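Local coordinates for hypothetical protein (Vibrio cholerae, PDB 2V1L) that is of unknown function, is encoded on a pathogenicity island, and resembles the human p32 protein in its fold, at residues Glu75-Phe80 with Phe96-Gly101. Residues are numbered along the deposited sequence; the frame is centred on the assembly and turned at random.
Sequences EYITDF and FDFQRG
With CG anti to the carbonyl carbon in both Ile77 (CG1, chi1 -60°) and Phe98 (chi1 -58°), the two side chains meet beside the sheet, where Ile77 CD1 and CG1 come up to the edge of the Phe98 ring, CD1 lying 3.9 Å from Phe98 CE2. Phe96 shares a face of the sheet with Ile77, and its CD2 packs 4.2 Å from Ile77 CB. Tyr123 of helix 117-135 meets the Phe96 ring edge-to-face and also touches Ile77, which sets these two between sheet and helix, while Phe98 packs on Thr9 and Leu11 of the N-terminal loop. The backbones illustrate how an antiparallel pairing ends: Ile77 and Phe96 form a hydrogen-bonded pair, with Phe96 N to Ile77 O at 2.7 Å and Ile77 N to Phe96 O at 2.8 Å, and the next pair, Tyr76 with Asp97, is non-hydrogen-bonded. On its other edge Tyr76, together with Glu75, faces Ala63 of strand 60-66 in a classic beta bulge, while residues 98-101 leave strand 95-97 in a turn. There Glu75 O is gripped twice, by Phe98 N at 2.8 Å and by the straighter bond from Gln99 N at 3.2 Å. Asp97 OD1 accepts from Arg100 N above the carboxylate plane, an Asx motif within the turn. The Glu75 side chain, bent at chi2, crosses the extended Gln99, with Glu75 OE2 3.1 Å from Gln99 NE2.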
# COMPACT_ATOMS: atom_id res chain seq x y z
N GLU A 75 -7.02 2.85 4.95
CA GLU A 75 -7.44 1.69 5.75
C GLU A 75 -6.31 0.69 5.96
O GLU A 75 -5.98 0.33 7.08
CB GLU A 75 -8.63 1.00 5.10
CG GLU A 75 -9.79 1.94 4.84
CD GLU A 75 -10.59 2.24 6.08
OE1 GLU A 75 -10.03 2.80 7.06
OE2 GLU A 75 -11.80 1.91 6.06
N TYR A 76 -5.75 0.21 4.86
CA TYR A 76 -4.60 -0.64 4.92
C TYR A 76 -3.79 -0.55 3.63
O TYR A 76 -4.30 -0.12 2.60
CB TYR A 76 -5.03 -2.10 5.16
CG TYR A 76 -5.93 -2.67 4.08
CD1 TYR A 76 -7.31 -2.78 4.29
CD2 TYR A 76 -5.42 -3.11 2.86
CE1 TYR A 76 -8.16 -3.31 3.32
CE2 TYR A 76 -6.26 -3.66 1.87
CZ TYR A 76 -7.63 -3.74 2.12
OH TYR A 76 -8.47 -4.25 1.16
N ILE A 77 -2.54 -0.99 3.70
CA ILE A 77 -1.70 -1.15 2.51
C ILE A 77 -1.14 -2.55 2.55
O ILE A 77 -0.52 -2.92 3.54
CB ILE A 77 -0.52 -0.12 2.50
CG1 ILE A 77 -1.04 1.31 2.50
CG2 ILE A 77 0.39 -0.35 1.27
CD1 ILE A 77 0.06 2.37 2.68
N THR A 78 -1.34 -3.32 1.47
CA THR A 78 -0.80 -4.67 1.36
C THR A 78 -0.00 -4.87 0.08
O THR A 78 -0.46 -4.51 -1.02
CB THR A 78 -1.94 -5.72 1.39
OG1 THR A 78 -2.80 -5.45 2.51
CG2 THR A 78 -1.39 -7.14 1.56
N ASP A 79 1.17 -5.46 0.25
CA ASP A 79 2.10 -5.89 -0.78
C ASP A 79 2.06 -7.43 -0.76
O ASP A 79 2.18 -8.04 0.32
CB ASP A 79 3.51 -5.37 -0.41
CG ASP A 79 4.61 -5.92 -1.28
OD1 ASP A 79 4.73 -7.14 -1.43
OD2 ASP A 79 5.38 -5.12 -1.80
N PHE A 80 1.85 -8.04 -1.92
CA PHE A 80 1.70 -9.50 -2.01
C PHE A 80 2.87 -10.05 -2.79
O PHE A 80 3.41 -9.36 -3.64
CB PHE A 80 0.44 -9.91 -2.75
CG PHE A 80 -0.83 -9.34 -2.19
CD1 PHE A 80 -1.62 -10.09 -1.34
CD2 PHE A 80 -1.26 -8.06 -2.57
CE1 PHE A 80 -2.80 -9.57 -0.86
CE2 PHE A 80 -2.43 -7.54 -2.10
CZ PHE A 80 -3.21 -8.27 -1.24
N PHE A 96 0.25 -3.14 6.13
CA PHE A 96 0.17 -2.07 7.11
C PHE A 96 -1.31 -1.84 7.33
O PHE A 96 -1.97 -1.37 6.44
CB PHE A 96 0.87 -0.78 6.61
CG PHE A 96 2.33 -0.99 6.28
CD1 PHE A 96 3.28 -1.03 7.30
CD2 PHE A 96 2.74 -1.18 4.96
CE1 PHE A 96 4.66 -1.26 6.99
CE2 PHE A 96 4.10 -1.39 4.63
CZ PHE A 96 5.05 -1.44 5.66
N ASP A 97 -1.82 -2.21 8.48
CA ASP A 97 -3.27 -2.18 8.70
C ASP A 97 -3.60 -1.01 9.64
O ASP A 97 -3.37 -1.08 10.85
CB ASP A 97 -3.76 -3.53 9.26
CG ASP A 97 -5.30 -3.63 9.31
OD1 ASP A 97 -5.99 -2.61 9.53
OD2 ASP A 97 -5.82 -4.75 9.12
N PHE A 98 -4.10 0.09 9.08
CA PHE A 98 -4.29 1.31 9.87
C PHE A 98 -5.58 1.24 10.72
O PHE A 98 -5.59 1.71 11.85
CB PHE A 98 -4.19 2.57 8.97
CG PHE A 98 -2.86 2.68 8.24
CD1 PHE A 98 -1.71 3.01 8.93
CD2 PHE A 98 -2.76 2.39 6.90
CE1 PHE A 98 -0.49 3.08 8.29
CE2 PHE A 98 -1.55 2.45 6.24
CZ PHE A 98 -0.41 2.80 6.94
N GLN A 99 -6.64 0.65 10.17
CA GLN A 99 -7.87 0.34 10.90
C GLN A 99 -7.58 -0.32 12.25
O GLN A 99 -8.15 0.04 13.27
CB GLN A 99 -8.74 -0.62 10.09
CG GLN A 99 -9.45 -0.04 8.90
CD GLN A 99 -10.21 -1.08 8.04
OE1 GLN A 99 -9.73 -2.20 7.78
NE2 GLN A 99 -11.40 -0.71 7.59
N ARG A 100 -6.66 -1.28 12.23
CA ARG A 100 -6.42 -2.13 13.39
C ARG A 100 -5.18 -1.72 14.18
O ARG A 100 -5.00 -2.13 15.34
CB ARG A 100 -6.23 -3.54 12.88
CG ARG A 100 -6.79 -4.56 13.76
CD ARG A 100 -6.91 -5.86 13.03
NE ARG A 100 -6.90 -6.89 14.03
CZ ARG A 100 -7.31 -8.13 13.85
NH1 ARG A 100 -7.78 -8.55 12.67
NH2 ARG A 100 -7.25 -8.94 14.88
N GLY A 101 -4.31 -0.92 13.55
CA GLY A 101 -3.07 -0.50 14.20
C GLY A 101 -1.96 -1.54 14.22
O GLY A 101 -1.09 -1.48 15.07